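Local coordinates for protein glucose-6-phosphate dehydrogenase (Trypanosoma cruzi, PDB 5AQ1) that oxidises glucose 6-phosphate with NADP+ to 6-phosphoglucono-delta-lactone, thereby supplying NADPH at the entry to the pentose phosphate pathway, at residues B[64-76]-B[104-116]. Residues are numbered along the deposited sequence; the frame is centred on the assembly and turned at random.
Sequences RDVNILGYARSTM and FLRRISYMTGSYD. With NDP (NADPH dihydro-nicotinamide-adenine-dinucleotide phosphate), chain G.
Gly-70 N donates a hydrogen bond to Ser-109 O (2.7 Å) where strands 67-72 and 108-112 run parallel. Having no side chain, Gly-70 lets the Tyr-110 ring lie close. That ring, CG anti to the backbone N (chi1 -176°), has Met-76 SD over its centre, 4.3 Å from the centroid, a Met-aromatic contact suited to polarisable sulfur. Its OH and Thr-112 OG1 bind Ser-74 O from opposite faces of the carbonyl plane (2.7 and 3.0 Å), tying the chain after strand 67-72 to strand 108-112. On the same tightly packed face, apolar Ile-68 CD1 lies against the buried Phe-104 ring. On the opposite face, Tyr-71 meets Met-111 SD at its ring edge and gives its OH to Ser-114 O (2.6 Å).

By contrast, the partly exposed Asn-67 ND2 and Ser-109 OG share one water with Arg-107 O, and Arg-107, bent at chi2 and chi3, grips Val-66 O side-on through NE (2.8 Å) and NH2.

Arg-73 NE and Tyr-115 OH both bind phosphate oxygen O3X of NADPH (3.0 and 2.6 Å), and Ser-74 OG donates to O2X. In this Rossmann fold, the loops following edge strand 108-112 and its neighbour supply part of the 2'-phosphate site, consistent with a preference for NADP(H).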
loop_
_atom_site.group_PDB
_atom_site.type_symbol
_atom_site.label_atom_id
_atom_site.label_comp_id
_atom_site.label_asym_id
_atom_site.label_seq_id
_atom_site.Cartn_x
_atom_site.Cartn_y
_atom_site.Cartn_z
ATOM N N ARG B 64 -35.368 -23.672 30.736
ATOM C CA ARG B 64 -36.752 -23.539 31.196
ATOM C C ARG B 64 -36.862 -23.586 32.726
ATOM O O ARG B 64 -37.708 -22.901 33.305
ATOM C CB ARG B 64 -37.644 -24.590 30.532
ATOM C CG ARG B 64 -38.008 -24.232 29.084
ATOM C CD ARG B 64 -37.712 -25.355 28.112
ATOM N NE ARG B 64 -38.358 -25.143 26.821
ATOM C CZ ARG B 64 -38.265 -25.982 25.791
ATOM N NH1 ARG B 64 -37.543 -27.096 25.885
ATOM N NH2 ARG B 64 -38.894 -25.703 24.656
ATOM N N ASP B 65 -35.978 -24.346 33.371
ATOM C CA ASP B 65 -35.958 -24.460 34.836
ATOM C C ASP B 65 -34.902 -23.566 35.519
ATOM O O ASP B 65 -34.427 -23.884 36.612
ATOM C CB ASP B 65 -35.788 -25.930 35.263
ATOM C CG ASP B 65 -34.492 -26.559 34.759
ATOM O OD1 ASP B 65 -33.740 -25.915 33.992
ATOM O OD2 ASP B 65 -34.231 -27.719 35.134
ATOM N N VAL B 66 -34.559 -22.444 34.891
ATOM C CA VAL B 66 -33.678 -21.453 35.506
ATOM C C VAL B 66 -34.336 -20.832 36.737
ATOM O O VAL B 66 -35.560 -20.752 36.821
ATOM C CB VAL B 66 -33.305 -20.324 34.512
ATOM C CG1 VAL B 66 -34.502 -19.428 34.204
ATOM C CG2 VAL B 66 -32.147 -19.486 35.044
ATOM N N ASN B 67 -33.514 -20.396 37.685
ATOM C CA ASN B 67 -33.995 -19.669 38.851
ATOM C C ASN B 67 -33.429 -18.262 38.881
ATOM O O ASN B 67 -32.216 -18.075 38.868
ATOM C CB ASN B 67 -33.615 -20.410 40.125
ATOM C CG ASN B 67 -34.550 -21.562 40.421
ATOM O OD1 ASN B 67 -34.159 -22.724 40.358
ATOM N ND2 ASN B 67 -35.801 -21.243 40.738
ATOM N N ILE B 68 -34.320 -17.277 38.913
ATOM C CA ILE B 68 -33.932 -15.878 38.985
ATOM C C ILE B 68 -34.341 -15.370 40.358
ATOM O O ILE B 68 -35.523 -15.384 40.705
ATOM C CB ILE B 68 -34.604 -15.054 37.869
ATOM C CG1 ILE B 68 -34.193 -15.603 36.499
ATOM C CG2 ILE B 68 -34.223 -13.583 37.981
ATOM C CD1 ILE B 68 -35.094 -15.169 35.364
ATOM N N LEU B 69 -33.356 -14.927 41.134
ATOM C CA LEU B 69 -33.578 -14.510 42.516
ATOM C C LEU B 69 -33.227 -13.037 42.703
ATOM O O LEU B 69 -32.071 -12.643 42.568
ATOM C CB LEU B 69 -32.746 -15.389 43.455
ATOM C CG LEU B 69 -32.627 -15.034 44.944
ATOM C CD1 LEU B 69 -33.986 -15.007 45.622
ATOM C CD2 LEU B 69 -31.694 -16.008 45.651
ATOM N N GLY B 70 -34.240 -12.229 43.001
ATOM C CA GLY B 70 -34.030 -10.830 43.342
ATOM C C GLY B 70 -33.570 -10.707 44.779
ATOM O O GLY B 70 -34.026 -11.457 45.643
ATOM N N TYR B 71 -32.672 -9.759 45.033
ATOM C CA TYR B 71 -32.135 -9.528 46.372
ATOM C C TYR B 71 -31.935 -8.035 46.622
ATOM O O TYR B 71 -31.238 -7.366 45.868
ATOM C CB TYR B 71 -30.808 -10.268 46.530
ATOM C CG TYR B 71 -30.202 -10.175 47.913
ATOM C CD1 TYR B 71 -29.402 -9.093 48.273
ATOM C CD2 TYR B 71 -30.418 -11.176 48.859
ATOM C CE1 TYR B 71 -28.846 -9.005 49.536
ATOM C CE2 TYR B 71 -29.862 -11.097 50.122
ATOM C CZ TYR B 71 -29.078 -10.011 50.454
ATOM O OH TYR B 71 -28.520 -9.924 51.707
ATOM N N ALA B 72 -32.552 -7.523 47.682
ATOM C CA ALA B 72 -32.404 -6.120 48.074
ATOM C C ALA B 72 -32.925 -5.889 49.495
ATOM O O ALA B 72 -33.529 -6.779 50.092
ATOM C CB ALA B 72 -33.128 -5.211 47.088
ATOM N N ARG B 73 -32.690 -4.691 50.023
ATOM C CA ARG B 73 -33.091 -4.348 51.394
ATOM C C ARG B 73 -34.590 -4.102 51.530
ATOM O O ARG B 73 -35.153 -4.292 52.612
ATOM C CB ARG B 73 -32.340 -3.109 51.880
ATOM C CG ARG B 73 -30.824 -3.239 51.874
ATOM C CD ARG B 73 -30.160 -1.912 52.200
ATOM N NE ARG B 73 -30.617 -0.849 51.306
ATOM C CZ ARG B 73 -30.465 0.454 51.531
ATOM N NH1 ARG B 73 -29.850 0.895 52.623
ATOM N NH2 ARG B 73 -30.930 1.331 50.649
ATOM N N SER B 74 -35.230 -3.664 50.445
ATOM C CA SER B 74 -36.670 -3.393 50.454
ATOM C C SER B 74 -37.477 -4.643 50.786
ATOM O O SER B 74 -37.153 -5.742 50.331
ATOM C CB SER B 74 -37.134 -2.842 49.100
ATOM O OG SER B 74 -36.672 -1.519 48.895
ATOM N N THR B 75 -38.524 -4.463 51.587
ATOM C CA THR B 75 -39.444 -5.549 51.907
ATOM C C THR B 75 -40.559 -5.566 50.869
ATOM O O THR B 75 -41.102 -4.517 50.521
ATOM C CB THR B 75 -40.056 -5.387 53.311
ATOM O OG1 THR B 75 -40.906 -4.233 53.338
ATOM C CG2 THR B 75 -38.961 -5.238 54.365
ATOM N N MET B 76 -40.882 -6.754 50.368
ATOM C CA MET B 76 -41.922 -6.909 49.360
ATOM C C MET B 76 -43.185 -7.458 50.015
ATOM O O MET B 76 -43.205 -8.599 50.480
ATOM C CB MET B 76 -41.445 -7.848 48.248
ATOM C CG MET B 76 -41.990 -7.511 46.868
ATOM S SD MET B 76 -40.922 -6.394 45.936
ATOM C CE MET B 76 -41.144 -4.832 46.786
ATOM N N PHE B 104 -42.412 -17.131 32.533
ATOM C CA PHE B 104 -41.166 -16.474 32.914
ATOM C C PHE B 104 -41.205 -15.956 34.353
ATOM O O PHE B 104 -40.254 -16.153 35.110
ATOM C CB PHE B 104 -40.835 -15.327 31.959
ATOM C CG PHE B 104 -39.615 -14.545 32.359
ATOM C CD1 PHE B 104 -38.360 -15.136 32.333
ATOM C CD2 PHE B 104 -39.722 -13.225 32.776
ATOM C CE1 PHE B 104 -37.235 -14.427 32.709
ATOM C CE2 PHE B 104 -38.600 -12.509 33.149
ATOM C CZ PHE B 104 -37.355 -13.111 33.116
ATOM N N LEU B 105 -42.302 -15.301 34.731
ATOM C CA LEU B 105 -42.454 -14.763 36.088
ATOM C C LEU B 105 -42.456 -15.865 37.146
ATOM O O LEU B 105 -42.052 -15.634 38.282
ATOM C CB LEU B 105 -43.727 -13.914 36.209
ATOM C CG LEU B 105 -43.799 -12.643 35.355
ATOM C CD1 LEU B 105 -45.117 -11.924 35.600
ATOM C CD2 LEU B 105 -42.623 -11.710 35.623
ATOM N N ARG B 106 -42.896 -17.063 36.769
ATOM C CA ARG B 106 -42.814 -18.229 37.656
ATOM C C ARG B 106 -41.376 -18.562 38.073
ATOM O O ARG B 106 -41.160 -19.149 39.131
ATOM C CB ARG B 106 -43.464 -19.458 37.007
ATOM C CG ARG B 106 -44.877 -19.745 37.480
ATOM C CD ARG B 106 -45.506 -20.901 36.676
ATOM N NE ARG B 106 -46.314 -20.434 35.541
ATOM C CZ ARG B 106 -47.575 -19.999 35.618
ATOM N NH1 ARG B 106 -48.217 -19.950 36.786
ATOM N NH2 ARG B 106 -48.205 -19.605 34.510
ATOM N N ARG B 107 -40.406 -18.182 37.245
ATOM C CA ARG B 107 -38.993 -18.430 37.531
ATOM C C ARG B 107 -38.361 -17.382 38.454
ATOM O O ARG B 107 -37.224 -17.559 38.882
ATOM C CB ARG B 107 -38.183 -18.495 36.226
ATOM C CG ARG B 107 -38.745 -19.405 35.134
ATOM C CD ARG B 107 -39.219 -20.756 35.653
ATOM N NE ARG B 107 -38.214 -21.417 36.481
ATOM C CZ ARG B 107 -38.411 -22.546 37.157
ATOM N NH1 ARG B 107 -39.581 -23.176 37.110
ATOM N NH2 ARG B 107 -37.423 -23.051 37.888
ATOM N N ILE B 108 -39.081 -16.303 38.759
ATOM C CA ILE B 108 -38.527 -15.214 39.560
ATOM C C ILE B 108 -38.959 -15.313 41.019
ATOM O O ILE B 108 -40.142 -15.442 41.306
ATOM C CB ILE B 108 -38.947 -13.832 39.012
ATOM C CG1 ILE B 108 -38.454 -13.671 37.571
ATOM C CG2 ILE B 108 -38.381 -12.716 39.887
ATOM C CD1 ILE B 108 -38.858 -12.369 36.907
ATOM N N SER B 109 -37.986 -15.240 41.926
ATOM C CA SER B 109 -38.246 -15.106 43.361
ATOM C C SER B 109 -37.647 -13.800 43.870
ATOM O O SER B 109 -36.780 -13.211 43.217
ATOM C CB SER B 109 -37.626 -16.265 44.134
ATOM O OG SER B 109 -38.139 -17.504 43.693
ATOM N N TYR B 110 -38.123 -13.346 45.028
ATOM C CA TYR B 110 -37.549 -12.179 45.696
ATOM C C TYR B 110 -37.189 -12.524 47.133
ATOM O O TYR B 110 -37.762 -13.434 47.733
ATOM C CB TYR B 110 -38.500 -10.973 45.663
ATOM C CG TYR B 110 -37.886 -9.719 46.259
ATOM C CD1 TYR B 110 -37.032 -8.918 45.515
ATOM C CD2 TYR B 110 -38.128 -9.363 47.583
ATOM C CE1 TYR B 110 -36.452 -7.786 46.067
ATOM C CE2 TYR B 110 -37.550 -8.238 48.143
ATOM C CZ TYR B 110 -36.715 -7.453 47.382
ATOM O OH TYR B 110 -36.145 -6.333 47.941
ATOM N N MET B 111 -36.226 -11.784 47.670
ATOM C CA MET B 111 -35.687 -12.036 48.993
ATOM C C MET B 111 -35.125 -10.739 49.565
ATOM O O MET B 111 -34.511 -9.954 48.845
ATOM C CB MET B 111 -34.594 -13.089 48.862
ATOM C CG MET B 111 -33.747 -13.299 50.094
ATOM S SD MET B 111 -32.347 -14.365 49.720
ATOM C CE MET B 111 -31.871 -14.747 51.403
ATOM N N THR B 112 -35.333 -10.523 50.860
ATOM C CA THR B 112 -34.876 -9.307 51.531
ATOM C C THR B 112 -33.582 -9.567 52.304
ATOM O O THR B 112 -33.402 -10.634 52.896
ATOM C CB THR B 112 -35.957 -8.761 52.487
ATOM O OG1 THR B 112 -37.140 -8.443 51.740
ATOM C CG2 THR B 112 -35.474 -7.508 53.212
ATOM N N GLY B 113 -32.681 -8.587 52.286
ATOM C CA GLY B 113 -31.426 -8.678 53.026
ATOM C C GLY B 113 -30.552 -7.451 52.845
ATOM O O GLY B 113 -30.754 -6.667 51.915
ATOM N N SER B 114 -29.571 -7.295 53.729
ATOM C CA SER B 114 -28.620 -6.187 53.656
ATOM C C SER B 114 -27.456 -6.495 52.707
ATOM O O SER B 114 -27.325 -7.613 52.204
ATOM C CB SER B 114 -28.077 -5.872 55.045
ATOM O OG SER B 114 -27.166 -6.875 55.454
ATOM N N TYR B 115 -26.614 -5.489 52.476
ATOM C CA TYR B 115 -25.473 -5.604 51.569
ATOM C C TYR B 115 -24.131 -5.714 52.306
ATOM O O TYR B 115 -23.073 -5.717 51.668
ATOM C CB TYR B 115 -25.442 -4.395 50.624
ATOM C CG TYR B 115 -26.691 -4.228 49.782
ATOM C CD1 TYR B 115 -27.152 -5.260 48.969
ATOM C CD2 TYR B 115 -27.404 -3.030 49.790
ATOM C CE1 TYR B 115 -28.293 -5.108 48.200
ATOM C CE2 TYR B 115 -28.544 -2.869 49.022
ATOM C CZ TYR B 115 -28.984 -3.910 48.232
ATOM O OH TYR B 115 -30.114 -3.745 47.471
ATOM N N ASP B 116 -24.170 -5.802 53.636
ATOM C CA ASP B 116 -22.945 -5.834 54.452
ATOM C C ASP B 116 -22.873 -6.987 55.472
ATOM O O ASP B 116 -21.787 -7.504 55.732
ATOM C CB ASP B 116 -22.741 -4.485 55.162
ATOM C CG ASP B 116 -23.934 -4.075 56.020
ATOM O OD1 ASP B 116 -25.008 -4.703 55.913
ATOM O OD2 ASP B 116 -23.802 -3.114 56.805
HETATM P PA NDP G . -30.395 2.836 42.010
HETATM O O1A NDP G . -30.094 4.210 42.564
HETATM O O2A NDP G . -31.746 2.564 41.374
HETATM O O5B NDP G . -30.101 1.785 43.188
HETATM C C5B NDP G . -30.280 0.392 42.955
HETATM C C4B NDP G . -30.819 -0.294 44.203
HETATM O O4B NDP G . -29.775 -0.322 45.181
HETATM C C3B NDP G . -32.014 0.403 44.852
HETATM O O3B NDP G . -33.274 -0.144 44.451
HETATM C C2B NDP G . -31.783 0.191 46.330
HETATM O O2B NDP G . -32.423 -1.010 46.749
HETATM C C1B NDP G . -30.279 0.034 46.472
HETATM N N9A NDP G . -29.682 1.299 46.975
HETATM C C8A NDP G . -29.862 2.546 46.479
HETATM N N7A NDP G . -29.164 3.458 47.202
HETATM C C5A NDP G . -28.526 2.791 48.180
HETATM C C6A NDP G . -27.618 3.135 49.296
HETATM N N6A NDP G . -27.251 4.422 49.505
HETATM N N1A NDP G . -27.172 2.127 50.091
HETATM C C2A NDP G . -27.530 0.841 49.892
HETATM N N3A NDP G . -28.353 0.464 48.894
HETATM C C4A NDP G . -28.871 1.370 48.027
HETATM O O3 NDP G . -29.218 2.403 40.996
HETATM P PN NDP G . -29.472 2.065 39.440
HETATM O O1N NDP G . -30.379 0.868 39.298
HETATM O O2N NDP G . -29.823 3.355 38.731
HETATM O O5D NDP G . -27.998 1.619 38.979
HETATM C C5D NDP G . -27.377 0.436 39.477
HETATM C C4D NDP G . -25.925 0.395 39.013
HETATM O O4D NDP G . -25.868 0.385 37.583
HETATM C C3D NDP G . -25.162 1.624 39.474
HETATM O O3D NDP G . -23.841 1.260 39.887
HETATM C C2D NDP G . -25.114 2.522 38.254
HETATM O O2D NDP G . -23.964 3.382 38.264
HETATM C C1D NDP G . -25.132 1.518 37.102
HETATM N N1N NDP G . -25.708 2.102 35.879
HETATM C C2N NDP G . -27.038 2.205 35.731
HETATM C C3N NDP G . -27.608 2.762 34.589
HETATM C C7N NDP G . -29.100 2.861 34.446
HETATM O O7N NDP G . -29.589 2.727 33.334
HETATM N N7N NDP G . -29.870 3.098 35.512
HETATM C C4N NDP G . -26.740 3.271 33.463
HETATM C C5N NDP G . -25.319 3.102 33.750
HETATM C C6N NDP G . -24.866 2.528 34.930
HETATM P P2B NDP G . -32.838 -1.304 48.276
HETATM O O1X NDP G . -32.947 0.043 48.948
HETATM O O2X NDP G . -34.163 -2.010 48.100
HETATM O O3X NDP G . -31.719 -2.164 48.818
HETATM O O HOH W 1 -36.675 -18.201 41.620
#